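Long-range contacts in pyroglutatmate porin OpdO (Pseudomonas aeruginosa, PDB 2Y0K), which probably forms an outer-membrane beta-barrel channel of the OprD porin family, and is named for pyroglutamate as its substrate: residues A[17-22]-A[130-135]; A[111-116]-A[136-141]; A[169-174]-A[205-210]; A[243-248]-A[270-275]. All coordinates share one frame; numbering follows the deposited sequence.

Interaction 1. Residues A[17-22]-A[130-135]; sequences ELRNFY and LLPELF. With C8E ((hydroxyethyloxy)tri(ethyloxy)octane), chain K.
R19 reaches from the barrel strand 13-27 to the loop residue L130. R19 CB lies 4.1 Å from L130 CD1. The side chain is extended from CG to NE and runs inward past the leucine backbone. R19 CD passes 3.2 Å from L130 O. R19 NE turns back to its own strand and donates to E17 OE2 at 2.7 Å, a salt bridge that meets the carboxylate from above its plane. R19 NH1 donates to L130 O at 2.7 Å. That bond is bent, 146° at the hydrogen, and the donor stands well above the carbonyl plane. NH2 makes a salt bridge with D127, so three nitrogens of one guanidinium are used. E17 is also paired with R46.

Beside this polar grip, L130 CD1 rests 3.6 Å from F21 CB. L130 CG lies anti to the backbone N (chi1 -179°), which carries the methyl to the strand. Outside the barrel, Y22 offers one ring face to the detergent C8E, whose C6 lies over it toward the rim. The buried charge of R19 is thus shared between two carboxylates and a carbonyl. This ties the inward-folded loop to the wall and probably holds the guanidinium in a fixed pose.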
loop_
_atom_site.group_PDB
_atom_site.type_symbol
_atom_site.label_atom_id
_atom_site.label_comp_id
_atom_site.label_asym_id
_atom_site.label_seq_id
_atom_site.Cartn_x
_atom_site.Cartn_y
_atom_site.Cartn_z
ATOM N N GLU A 17 -2.732 -11.707 15.309
ATOM C CA GLU A 17 -3.594 -10.549 15.147
ATOM C C GLU A 17 -4.996 -11.010 14.798
ATOM O O GLU A 17 -5.165 -11.879 13.944
ATOM C CB GLU A 17 -3.060 -9.598 14.077
ATOM C CG GLU A 17 -3.923 -8.346 13.938
ATOM C CD GLU A 17 -3.615 -7.512 12.700
ATOM O OE1 GLU A 17 -2.546 -7.721 12.080
ATOM O OE2 GLU A 17 -4.448 -6.642 12.351
ATOM N N LEU A 18 -5.989 -10.440 15.479
ATOM C CA LEU A 18 -7.393 -10.707 15.186
ATOM C C LEU A 18 -8.005 -9.520 14.467
ATOM O O LEU A 18 -7.808 -8.371 14.864
ATOM C CB LEU A 18 -8.192 -10.949 16.472
ATOM C CG LEU A 18 -7.914 -12.194 17.309
ATOM C CD1 LEU A 18 -8.280 -13.417 16.530
ATOM C CD2 LEU A 18 -6.458 -12.256 17.738
ATOM N N ARG A 19 -8.757 -9.794 13.411
ATOM C CA ARG A 19 -9.491 -8.737 12.728
ATOM C C ARG A 19 -10.943 -9.112 12.526
ATOM O O ARG A 19 -11.261 -10.149 11.937
ATOM C CB ARG A 19 -8.882 -8.435 11.362
ATOM C CG ARG A 19 -7.461 -7.950 11.397
ATOM C CD ARG A 19 -7.065 -7.498 10.005
ATOM N NE ARG A 19 -5.713 -6.970 9.965
ATOM C CZ ARG A 19 -4.997 -6.864 8.852
ATOM N NH1 ARG A 19 -5.507 -7.271 7.698
ATOM N NH2 ARG A 19 -3.768 -6.367 8.894
ATOM N N ASN A 20 -11.832 -8.267 13.018
ATOM C CA ASN A 20 -13.225 -8.393 12.659
ATOM C C ASN A 20 -13.557 -7.220 11.738
ATOM O O ASN A 20 -13.236 -6.072 12.034
ATOM C CB ASN A 20 -14.106 -8.418 13.903
ATOM C CG ASN A 20 -15.540 -8.766 13.587
ATOM O OD1 ASN A 20 -16.359 -7.876 13.352
ATOM N ND2 ASN A 20 -15.857 -10.069 13.568
ATOM N N PHE A 21 -14.184 -7.522 10.611
ATOM C CA PHE A 21 -14.234 -6.589 9.509
ATOM C C PHE A 21 -15.611 -6.540 8.852
ATOM O O PHE A 21 -16.109 -7.544 8.337
ATOM C CB PHE A 21 -13.163 -6.967 8.487
ATOM C CG PHE A 21 -13.120 -6.071 7.278
ATOM C CD1 PHE A 21 -12.486 -4.850 7.331
ATOM C CD2 PHE A 21 -13.704 -6.464 6.083
ATOM C CE1 PHE A 21 -12.444 -4.015 6.220
ATOM C CE2 PHE A 21 -13.660 -5.637 4.962
ATOM C CZ PHE A 21 -13.029 -4.408 5.037
ATOM N N TYR A 22 -16.226 -5.364 8.884
ATOM C CA TYR A 22 -17.487 -5.140 8.190
ATOM C C TYR A 22 -17.281 -4.136 7.082
ATOM O O TYR A 22 -16.644 -3.097 7.271
ATOM C CB TYR A 22 -18.579 -4.638 9.135
ATOM C CG TYR A 22 -19.858 -4.316 8.399
ATOM C CD1 TYR A 22 -20.571 -5.309 7.739
ATOM C CD2 TYR A 22 -20.342 -3.022 8.343
ATOM C CE1 TYR A 22 -21.736 -5.017 7.054
ATOM C CE2 TYR A 22 -21.513 -2.719 7.661
ATOM C CZ TYR A 22 -22.203 -3.719 7.024
ATOM O OH TYR A 22 -23.356 -3.414 6.350
ATOM N N LEU A 130 -9.464 -7.642 4.818
ATOM C CA LEU A 130 -9.432 -8.530 5.979
ATOM C C LEU A 130 -8.047 -9.145 6.150
ATOM O O LEU A 130 -7.457 -9.103 7.233
ATOM C CB LEU A 130 -10.481 -9.636 5.852
ATOM C CG LEU A 130 -10.554 -10.612 7.042
ATOM C CD1 LEU A 130 -11.178 -9.976 8.293
ATOM C CD2 LEU A 130 -11.299 -11.887 6.636
ATOM N N LEU A 131 -7.549 -9.708 5.054
ATOM C CA LEU A 131 -6.254 -10.360 5.007
ATOM C C LEU A 131 -5.426 -9.712 3.896
ATOM O O LEU A 131 -5.977 -9.269 2.894
ATOM C CB LEU A 131 -6.441 -11.856 4.738
ATOM C CG LEU A 131 -7.284 -12.636 5.752
ATOM C CD1 LEU A 131 -7.580 -14.049 5.249
ATOM C CD2 LEU A 131 -6.591 -12.682 7.117
ATOM N N PRO A 132 -4.103 -9.653 4.079
ATOM C CA PRO A 132 -3.192 -8.953 3.160
ATOM C C PRO A 132 -2.972 -9.644 1.808
ATOM O O PRO A 132 -3.021 -10.871 1.703
ATOM C CB PRO A 132 -1.866 -8.935 3.935
ATOM C CG PRO A 132 -1.981 -10.091 4.904
ATOM C CD PRO A 132 -3.410 -10.125 5.298
ATOM N N GLU A 133 -2.724 -8.838 0.782
ATOM C CA GLU A 133 -2.214 -9.341 -0.473
ATOM C C GLU A 133 -0.814 -9.881 -0.213
ATOM O O GLU A 133 -0.067 -9.338 0.607
ATOM C CB GLU A 133 -2.160 -8.199 -1.502
ATOM C CG GLU A 133 -1.470 -8.538 -2.815
ATOM C CD GLU A 133 -1.407 -7.348 -3.783
ATOM O OE1 GLU A 133 -1.272 -6.194 -3.313
ATOM O OE2 GLU A 133 -1.503 -7.571 -5.019
ATOM N N LEU A 134 -0.448 -10.953 -0.900
ATOM C CA LEU A 134 0.922 -11.441 -0.827
ATOM C C LEU A 134 1.484 -11.622 -2.217
ATOM O O LEU A 134 0.759 -11.973 -3.150
ATOM C CB LEU A 134 0.992 -12.771 -0.079
ATOM C CG LEU A 134 0.546 -12.774 1.385
ATOM C CD1 LEU A 134 0.510 -14.207 1.911
ATOM C CD2 LEU A 134 1.453 -11.879 2.244
ATOM N N PHE A 135 2.780 -11.392 -2.357
ATOM C CA PHE A 135 3.466 -11.756 -3.583
ATOM C C PHE A 135 4.367 -12.943 -3.323
ATOM O O PHE A 135 4.833 -13.145 -2.204
ATOM C CB PHE A 135 4.336 -10.614 -4.087
ATOM C CG PHE A 135 3.584 -9.359 -4.379
ATOM C CD1 PHE A 135 2.688 -9.303 -5.432
ATOM C CD2 PHE A 135 3.788 -8.223 -3.612
ATOM C CE1 PHE A 135 2.006 -8.137 -5.714
ATOM C CE2 PHE A 135 3.112 -7.057 -3.890
ATOM C CZ PHE A 135 2.217 -7.012 -4.946
HETATM C C1 C8E K . -24.450 -8.919 6.723
HETATM C C2 C8E K . -24.833 -8.607 8.176
HETATM C C3 C8E K . -23.823 -7.590 8.718
HETATM C C4 C8E K . -24.262 -6.932 10.022
HETATM C C5 C8E K . -23.228 -7.151 11.125
HETATM C C6 C8E K . -22.256 -5.975 11.252
HETATM C C7 C8E K . -21.578 -5.987 12.623
HETATM C C8 C8E K . -20.631 -4.798 12.806
HETATM O O9 C8E K . -19.330 -5.242 13.134
HETATM C C10 C8E K . -18.987 -4.982 14.478
#

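Interaction 2. Residues A[111-116]-A[136-141]; sequences LKVGAL and RGALLD
K112 and L139 form a hydrogen-bonded antiparallel pair. K112 N donates to L139 O at 2.8 Å, nearly straight at 173°, and L139 N returns a bond to K112 O. G114 and G137 repeat the exchange where both chains turn a corner. Backbone angles at both positions suit glycine. L116 and L139 are buried. L116 CG stands anti to its carbonyl carbon (chi1 -55°), and L116 CD1 comes down on the G137 peptide, 3.4 Å from G137 C. L116 CD2 lies 4.1 Å from L139 CB. L116 thus packs on both the corner peptide and L139.

The face bearing L111, V113, A138 and L140 is partly exposed, and V113 is exposed. V113 CG2 and A138 CB are 4.1 Å apart, as are L111 CB and L140 CD2. R136 lays its CG near G114 O, while its NE pairs with D156. The ladder joins strand 109-113 to strand 138-142 in the barrel wall. Strand 95-106 flanks the first and strand 148-159 the second, with L155 and A153 of the latter touching L116 and L139.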
loop_
_atom_site.group_PDB
_atom_site.type_symbol
_atom_site.label_atom_id
_atom_site.label_comp_id
_atom_site.label_asym_id
_atom_site.label_seq_id
_atom_site.Cartn_x
_atom_site.Cartn_y
_atom_site.Cartn_z
ATOM N N LEU A 111 17.933 -10.745 2.199
ATOM C CA LEU A 111 17.328 -11.378 1.052
ATOM C C LEU A 111 16.179 -12.252 1.533
ATOM O O LEU A 111 16.344 -13.051 2.456
ATOM C CB LEU A 111 18.350 -12.253 0.327
ATOM C CG LEU A 111 17.709 -13.147 -0.741
ATOM C CD1 LEU A 111 17.126 -12.311 -1.848
ATOM C CD2 LEU A 111 18.690 -14.160 -1.322
ATOM N N LYS A 112 15.014 -12.108 0.915
ATOM C CA LYS A 112 13.881 -12.963 1.252
ATOM C C LYS A 112 13.361 -13.634 0.002
ATOM O O LYS A 112 13.326 -13.025 -1.061
ATOM C CB LYS A 112 12.750 -12.167 1.889
ATOM C CG LYS A 112 13.079 -11.458 3.172
ATOM C CD LYS A 112 11.799 -10.842 3.726
ATOM C CE LYS A 112 12.089 -9.723 4.697
ATOM N NZ LYS A 112 10.889 -9.368 5.496
ATOM N N VAL A 113 12.923 -14.880 0.147
ATOM C CA VAL A 113 12.442 -15.679 -0.968
ATOM C C VAL A 113 11.258 -16.496 -0.493
ATOM O O VAL A 113 11.352 -17.203 0.510
ATOM C CB VAL A 113 13.527 -16.666 -1.458
ATOM C CG1 VAL A 113 13.034 -17.442 -2.687
ATOM C CG2 VAL A 113 14.816 -15.930 -1.749
ATOM N N GLY A 114 10.152 -16.414 -1.223
ATOM C CA GLY A 114 8.908 -17.034 -0.802
ATOM C C GLY A 114 7.779 -16.011 -0.781
ATOM O O GLY A 114 7.660 -15.183 -1.692
ATOM N N ALA A 115 6.959 -16.056 0.267
ATOM C CA ALA A 115 5.898 -15.075 0.453
ATOM C C ALA A 115 6.458 -13.715 0.869
ATOM O O ALA A 115 7.291 -13.627 1.772
ATOM C CB ALA A 115 4.882 -15.566 1.473
ATOM N N LEU A 116 5.979 -12.664 0.202
ATOM C CA LEU A 116 6.467 -11.311 0.389
ATOM C C LEU A 116 5.327 -10.327 0.563
ATOM O O LEU A 116 4.238 -10.501 0.010
ATOM C CB LEU A 116 7.299 -10.893 -0.822
ATOM C CG LEU A 116 8.450 -11.842 -1.161
ATOM C CD1 LEU A 116 9.048 -11.503 -2.537
ATOM C CD2 LEU A 116 9.507 -11.827 -0.050
ATOM N N ARG A 136 4.634 -13.711 -4.370
ATOM C CA ARG A 136 5.668 -14.737 -4.313
ATOM C C ARG A 136 6.855 -14.281 -5.151
ATOM O O ARG A 136 6.681 -13.773 -6.263
ATOM C CB ARG A 136 5.138 -16.062 -4.860
ATOM C CG ARG A 136 6.010 -17.247 -4.522
ATOM C CD ARG A 136 5.550 -18.508 -5.235
ATOM N NE ARG A 136 6.046 -18.565 -6.603
ATOM C CZ ARG A 136 5.557 -19.379 -7.533
ATOM N NH1 ARG A 136 4.559 -20.200 -7.228
ATOM N NH2 ARG A 136 6.060 -19.369 -8.764
ATOM N N GLY A 137 8.058 -14.457 -4.613
ATOM C CA GLY A 137 9.274 -14.146 -5.340
ATOM C C GLY A 137 10.491 -13.962 -4.447
ATOM O O GLY A 137 10.616 -14.592 -3.392
ATOM N N ALA A 138 11.396 -13.094 -4.883
ATOM C CA ALA A 138 12.588 -12.773 -4.115
ATOM C C ALA A 138 12.696 -11.268 -3.966
ATOM O O ALA A 138 12.587 -10.537 -4.945
ATOM C CB ALA A 138 13.839 -13.334 -4.809
ATOM N N LEU A 139 12.923 -10.817 -2.741
ATOM C CA LEU A 139 13.122 -9.409 -2.442
ATOM C C LEU A 139 14.503 -9.244 -1.808
ATOM O O LEU A 139 14.897 -10.038 -0.954
ATOM C CB LEU A 139 12.046 -8.952 -1.451
ATOM C CG LEU A 139 12.134 -7.545 -0.867
ATOM C CD1 LEU A 139 11.983 -6.492 -1.980
ATOM C CD2 LEU A 139 11.067 -7.349 0.190
ATOM N N LEU A 140 15.229 -8.203 -2.204
ATOM C CA LEU A 140 16.566 -7.969 -1.671
ATOM C C LEU A 140 16.685 -6.528 -1.184
ATOM O O LEU A 140 16.494 -5.586 -1.956
ATOM C CB LEU A 140 17.604 -8.293 -2.744
ATOM C CG LEU A 140 19.111 -8.208 -2.481
ATOM C CD1 LEU A 140 19.611 -6.847 -2.839
ATOM C CD2 LEU A 140 19.524 -8.597 -1.052
ATOM N N ASP A 141 16.935 -6.362 0.112
ATOM C CA ASP A 141 17.136 -5.048 0.704
ATOM C C ASP A 141 18.597 -4.897 1.113
ATOM O O ASP A 141 19.070 -5.572 2.033
ATOM C CB ASP A 141 16.254 -4.847 1.946
ATOM C CG ASP A 141 14.773 -4.722 1.615
ATOM O OD1 ASP A 141 14.087 -5.765 1.542
ATOM O OD2 ASP A 141 14.282 -3.582 1.447
#

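Interaction 3. Residues A[169-174]-A[205-210]; sequences FSANRI and DIYRQT
A171 packs its methyl against I206 and Y207, joining the short strand 169-171 to the start of barrel strand 207-219. I206 and Y207 form a classic beta bulge, both facing L203 on the neighbouring strand. The contact is apolar and buried. A171 CB lies 4.0 Å from I206 CG2. The same methyl sits at the edge of the Y207 ring, near its plane. I174 CG2 approaches I206 CG2 from the turn that follows, at 4.2 Å. I206 uses both its branches: CG2 takes the alanine and I174, while CD1 extends to the backbone of S170.

Further out, S178 and F181 of strand 175-189 touch I206 and Y207. F169 leads its ring away to L155, N158 and L203. S170 and N172 bond through their backbones to A279 and Y277 of the long loop after strand 260-270. R173 forms a salt bridge with D293. Y207 CG lies between the backbone N and the carbonyl carbon (chi1 70°), which brings Y207 CE2 to 4.0 Å from A171 CB.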
loop_
_atom_site.group_PDB
_atom_site.type_symbol
_atom_site.label_atom_id
_atom_site.label_comp_id
_atom_site.label_asym_id
_atom_site.label_seq_id
_atom_site.Cartn_x
_atom_site.Cartn_y
_atom_site.Cartn_z
ATOM N N PHE A 169 0.057 -11.981 -12.936
ATOM C CA PHE A 169 -0.297 -10.581 -12.816
ATOM C C PHE A 169 -1.069 -10.080 -14.028
ATOM O O PHE A 169 -0.959 -10.640 -15.131
ATOM C CB PHE A 169 0.968 -9.727 -12.712
ATOM C CG PHE A 169 1.937 -10.161 -11.645
ATOM C CD1 PHE A 169 1.724 -9.824 -10.316
ATOM C CD2 PHE A 169 3.098 -10.849 -11.985
ATOM C CE1 PHE A 169 2.636 -10.195 -9.338
ATOM C CE2 PHE A 169 4.013 -11.222 -11.017
ATOM C CZ PHE A 169 3.780 -10.897 -9.685
ATOM N N SER A 170 -1.843 -9.017 -13.820
ATOM C CA SER A 170 -2.271 -8.141 -14.912
ATOM C C SER A 170 -2.114 -6.713 -14.408
ATOM O O SER A 170 -1.710 -6.499 -13.265
ATOM C CB SER A 170 -3.719 -8.413 -15.339
ATOM O OG SER A 170 -4.573 -8.406 -14.215
ATOM N N ALA A 171 -2.427 -5.737 -15.251
ATOM C CA ALA A 171 -2.292 -4.343 -14.860
ATOM C C ALA A 171 -3.651 -3.704 -14.612
ATOM O O ALA A 171 -4.621 -3.996 -15.308
ATOM C CB ALA A 171 -1.528 -3.570 -15.927
ATOM N N ASN A 172 -3.723 -2.826 -13.620
ATOM C CA ASN A 172 -4.960 -2.103 -13.341
ATOM C C ASN A 172 -5.496 -1.366 -14.586
ATOM O O ASN A 172 -4.750 -0.648 -15.271
ATOM C CB ASN A 172 -4.748 -1.127 -12.177
ATOM C CG ASN A 172 -6.053 -0.632 -11.581
ATOM O OD1 ASN A 172 -6.400 0.552 -11.697
ATOM N ND2 ASN A 172 -6.790 -1.540 -10.944
ATOM N N ARG A 173 -6.783 -1.555 -14.871
ATOM C CA ARG A 173 -7.449 -0.947 -16.034
ATOM C C ARG A 173 -6.961 -1.512 -17.369
ATOM O O ARG A 173 -7.759 -1.826 -18.258
ATOM C CB ARG A 173 -7.283 0.580 -16.055
ATOM C CG ARG A 173 -8.058 1.341 -14.982
ATOM C CD ARG A 173 -7.897 2.846 -15.194
ATOM N NE ARG A 173 -8.569 3.614 -14.148
ATOM C CZ ARG A 173 -7.983 4.011 -13.022
ATOM N NH1 ARG A 173 -6.708 3.722 -12.788
ATOM N NH2 ARG A 173 -8.672 4.694 -12.127
ATOM N N ILE A 174 -5.644 -1.636 -17.497
ATOM C CA ILE A 174 -5.000 -1.989 -18.758
ATOM C C ILE A 174 -5.118 -3.464 -19.173
ATOM O O ILE A 174 -5.173 -3.776 -20.356
ATOM C CB ILE A 174 -3.527 -1.536 -18.735
ATOM C CG1 ILE A 174 -3.449 -0.041 -19.068
ATOM C CG2 ILE A 174 -2.688 -2.335 -19.716
ATOM C CD1 ILE A 174 -2.389 0.682 -18.252
ATOM N N ASP A 205 5.949 -8.221 -20.481
ATOM C CA ASP A 205 4.952 -8.385 -21.536
ATOM C C ASP A 205 3.726 -7.488 -21.385
ATOM O O ASP A 205 2.757 -7.605 -22.146
ATOM C CB ASP A 205 4.555 -9.853 -21.681
ATOM C CG ASP A 205 5.737 -10.730 -22.038
ATOM O OD1 ASP A 205 6.248 -10.599 -23.172
ATOM O OD2 ASP A 205 6.164 -11.531 -21.178
ATOM N N ILE A 206 3.776 -6.585 -20.413
ATOM C CA ILE A 206 2.746 -5.566 -20.304
ATOM C C ILE A 206 3.346 -4.165 -20.361
ATOM O O ILE A 206 3.160 -3.457 -21.349
ATOM C CB ILE A 206 1.883 -5.745 -19.044
ATOM C CG1 ILE A 206 1.311 -7.165 -19.013
ATOM C CG2 ILE A 206 0.776 -4.694 -19.011
ATOM C CD1 ILE A 206 0.416 -7.460 -17.819
ATOM N N TYR A 207 4.075 -3.754 -19.324
ATOM C CA TYR A 207 4.606 -2.395 -19.322
ATOM C C TYR A 207 5.988 -2.264 -18.702
ATOM O O TYR A 207 6.458 -3.156 -18.012
ATOM C CB TYR A 207 3.618 -1.420 -18.652
ATOM C CG TYR A 207 3.482 -1.599 -17.154
ATOM C CD1 TYR A 207 4.452 -1.094 -16.281
ATOM C CD2 TYR A 207 2.394 -2.271 -16.610
ATOM C CE1 TYR A 207 4.337 -1.246 -14.904
ATOM C CE2 TYR A 207 2.272 -2.435 -15.226
ATOM C CZ TYR A 207 3.245 -1.922 -14.379
ATOM O OH TYR A 207 3.135 -2.098 -13.005
ATOM N N ARG A 208 6.645 -1.147 -18.986
ATOM C CA ARG A 208 7.856 -0.766 -18.279
ATOM C C ARG A 208 7.581 0.561 -17.622
ATOM O O ARG A 208 6.917 1.409 -18.204
ATOM C CB ARG A 208 9.030 -0.596 -19.229
ATOM C CG ARG A 208 9.435 -1.838 -19.942
ATOM C CD ARG A 208 10.651 -1.569 -20.814
ATOM N NE ARG A 208 10.726 -2.533 -21.905
ATOM C CZ ARG A 208 11.291 -2.285 -23.080
ATOM N NH1 ARG A 208 11.838 -1.097 -23.315
ATOM N NH2 ARG A 208 11.305 -3.225 -24.019
ATOM N N GLN A 209 8.115 0.751 -16.423
ATOM C CA GLN A 209 7.898 1.992 -15.691
ATOM C C GLN A 209 9.138 2.402 -14.926
ATOM O O GLN A 209 9.864 1.567 -14.400
ATOM C CB GLN A 209 6.727 1.832 -14.730
ATOM C CG GLN A 209 6.292 3.096 -14.015
ATOM C CD GLN A 209 5.041 2.846 -13.200
ATOM O OE1 GLN A 209 4.955 1.844 -12.484
ATOM N NE2 GLN A 209 4.049 3.734 -13.323
ATOM N N THR A 210 9.366 3.702 -14.878
ATOM C CA THR A 210 10.471 4.283 -14.153
ATOM C C THR A 210 9.929 5.390 -13.276
ATOM O O THR A 210 9.047 6.137 -13.690
ATOM C CB THR A 210 11.535 4.850 -15.114
ATOM O OG1 THR A 210 12.106 3.766 -15.853
ATOM C CG2 THR A 210 12.641 5.549 -14.337
#

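Interaction 4. Residues A[243-248]-A[270-275]; sequences ELDNRA and SGDDPY
D273 OD2 is gripped by two donors. D245 N donates to D273 OD2 at 2.7 Å, on the anti side of the carboxylate and nearly straight (167°). A water also donates to D273 OD2 at 2.7 Å and bridges to E243 O. L244 CA passes 3.2 Å from D273 OD2. D273 N closes a ring by donating to D245 O at 2.9 Å. N246 holds the next peptide: its CG is anti to the backbone N (chi1 167°), and N246 ND2 donates to D273 O at 2.8 Å from above the carbonyl plane. N246 OD1 lies near Y275 CD1, with amide and ring planes 67° apart.

A248 CB meets Y275 CD1 at 3.5 Å. R247 and S270 form a hydrogen-bonded antiparallel pair. G271 CA lies 3.5 Å from D245 OD2, at backbone angles suited to glycine. The nearby carboxylates of D245 and D272 probably repel mildly. The chain runs on past D245, then doubles back to bring Y275 beside N246 and A248. Here the antiparallel ladder between neighbouring strands gives way to the long loop before strand 300-309, a feature of this porin beta-barrel.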
loop_
_atom_site.group_PDB
_atom_site.type_symbol
_atom_site.label_atom_id
_atom_site.label_comp_id
_atom_site.label_asym_id
_atom_site.label_seq_id
_atom_site.Cartn_x
_atom_site.Cartn_y
_atom_site.Cartn_z
ATOM N N GLU A 243 0.763 -0.715 -27.753
ATOM C CA GLU A 243 1.480 0.498 -27.374
ATOM C C GLU A 243 0.836 1.225 -26.206
ATOM O O GLU A 243 -0.381 1.366 -26.120
ATOM C CB GLU A 243 1.627 1.458 -28.551
ATOM C CG GLU A 243 2.786 1.132 -29.457
ATOM C CD GLU A 243 2.886 2.090 -30.626
ATOM O OE1 GLU A 243 2.523 3.277 -30.463
ATOM O OE2 GLU A 243 3.323 1.647 -31.712
ATOM N N LEU A 244 1.685 1.720 -25.325
ATOM C CA LEU A 244 1.250 2.262 -24.065
ATOM C C LEU A 244 2.106 3.471 -23.747
ATOM O O LEU A 244 3.332 3.414 -23.849
ATOM C CB LEU A 244 1.428 1.187 -22.996
ATOM C CG LEU A 244 0.857 1.359 -21.600
ATOM C CD1 LEU A 244 0.784 -0.001 -20.924
ATOM C CD2 LEU A 244 1.713 2.326 -20.784
ATOM N N ASP A 245 1.452 4.561 -23.365
ATOM C CA ASP A 245 2.141 5.770 -22.966
ATOM C C ASP A 245 1.457 6.391 -21.752
ATOM O O ASP A 245 0.279 6.744 -21.804
ATOM C CB ASP A 245 2.145 6.765 -24.122
ATOM C CG ASP A 245 2.616 8.152 -23.705
ATOM O OD1 ASP A 245 3.548 8.251 -22.872
ATOM O OD2 ASP A 245 2.051 9.148 -24.215
ATOM N N ASN A 246 2.193 6.527 -20.657
ATOM C CA ASN A 246 1.642 7.215 -19.494
ATOM C C ASN A 246 2.685 7.971 -18.702
ATOM O O ASN A 246 3.829 7.529 -18.572
ATOM C CB ASN A 246 0.898 6.253 -18.564
ATOM C CG ASN A 246 0.582 6.880 -17.205
ATOM O OD1 ASN A 246 1.369 6.778 -16.253
ATOM N ND2 ASN A 246 -0.561 7.550 -17.118
ATOM N N ARG A 247 2.265 9.114 -18.171
ATOM C CA ARG A 247 3.083 9.891 -17.255
ATOM C C ARG A 247 2.237 10.331 -16.061
ATOM O O ARG A 247 1.048 10.654 -16.197
ATOM C CB ARG A 247 3.693 11.094 -17.978
ATOM C CG ARG A 247 4.497 10.682 -19.203
ATOM C CD ARG A 247 4.626 11.808 -20.208
ATOM N NE ARG A 247 5.625 12.784 -19.780
ATOM C CZ ARG A 247 6.833 12.914 -20.324
ATOM N NH1 ARG A 247 7.193 12.131 -21.334
ATOM N NH2 ARG A 247 7.677 13.832 -19.858
ATOM N N ALA A 248 2.855 10.342 -14.887
ATOM C CA ALA A 248 2.164 10.758 -13.681
ATOM C C ALA A 248 3.065 11.592 -12.800
ATOM O O ALA A 248 4.126 11.146 -12.359
ATOM C CB ALA A 248 1.642 9.536 -12.904
ATOM N N SER A 270 -0.915 11.901 -17.564
ATOM C CA SER A 270 -0.750 12.322 -18.962
ATOM C C SER A 270 -0.501 11.154 -19.913
ATOM O O SER A 270 -0.131 10.052 -19.492
ATOM C CB SER A 270 0.428 13.294 -19.097
ATOM O OG SER A 270 0.046 14.598 -18.720
ATOM N N GLY A 271 -0.671 11.427 -21.206
ATOM C CA GLY A 271 -0.499 10.421 -22.233
ATOM C C GLY A 271 -1.808 9.740 -22.578
ATOM O O GLY A 271 -2.861 10.109 -22.063
ATOM N N ASP A 272 -1.734 8.733 -23.442
ATOM C CA ASP A 272 -2.921 8.014 -23.901
ATOM C C ASP A 272 -3.491 7.068 -22.863
ATOM O O ASP A 272 -4.669 6.710 -22.931
ATOM C CB ASP A 272 -2.580 7.216 -25.154
ATOM C CG ASP A 272 -2.087 8.104 -26.278
ATOM O OD1 ASP A 272 -2.676 9.197 -26.459
ATOM O OD2 ASP A 272 -1.105 7.723 -26.956
ATOM N N ASP A 273 -2.653 6.660 -21.911
ATOM C CA ASP A 273 -3.026 5.617 -20.972
ATOM C C ASP A 273 -3.100 6.108 -19.531
ATOM O O ASP A 273 -2.488 7.112 -19.167
ATOM C CB ASP A 273 -2.067 4.428 -21.102
ATOM C CG ASP A 273 -2.082 3.823 -22.502
ATOM O OD1 ASP A 273 -2.999 3.027 -22.783
ATOM O OD2 ASP A 273 -1.195 4.150 -23.326
ATOM N N PRO A 274 -3.876 5.403 -18.706
ATOM C CA PRO A 274 -3.996 5.680 -17.271
ATOM C C PRO A 274 -2.753 5.193 -16.515
ATOM O O PRO A 274 -1.920 4.517 -17.103
ATOM C CB PRO A 274 -5.226 4.856 -16.870
ATOM C CG PRO A 274 -5.182 3.665 -17.805
ATOM C CD PRO A 274 -4.696 4.251 -19.128
ATOM N N TYR A 275 -2.641 5.504 -15.229
ATOM C CA TYR A 275 -1.484 5.066 -14.436
ATOM C C TYR A 275 -1.399 3.541 -14.257
ATOM O O TYR A 275 -2.255 2.936 -13.614
ATOM C CB TYR A 275 -1.512 5.723 -13.068
ATOM C CG TYR A 275 -0.255 5.500 -12.280
ATOM C CD1 TYR A 275 0.932 6.118 -12.656
ATOM C CD2 TYR A 275 -0.249 4.676 -11.162
ATOM C CE1 TYR A 275 2.098 5.923 -11.935
ATOM C CE2 TYR A 275 0.912 4.475 -10.432
ATOM C CZ TYR A 275 2.087 5.105 -10.817
ATOM O OH TYR A 275 3.259 4.913 -10.094
HETATM O O HOH W 1 -1.297 4.118 -25.981
HETATM O O HOH W 2 1.754 14.073 -16.079
#

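Interactions 1 and 3 are buried, interaction 2 lies at the surface and interaction 4 is partly buried. Interaction 2 is regular strand pairing, whereas interaction 4 has one such pair and then a mix of backbone and side-chain bonds to a departing loop. Interaction 1 ties a loop to the wall through a charged group, and interaction 3 uses apolar carbons alone. Residues 130-135 run straight into 136-141, and F135 O lies 2.7 Å from L116 N, a probable hydrogen bond between interactions 1 and 2. F135 also packs on F169 of interaction 3. Interactions 3 and 4 are neighbours, centres about 11 Å apart, with Y207 on L244 and R173 on P274. Interaction 4 lies across the chain's centre from interaction 1.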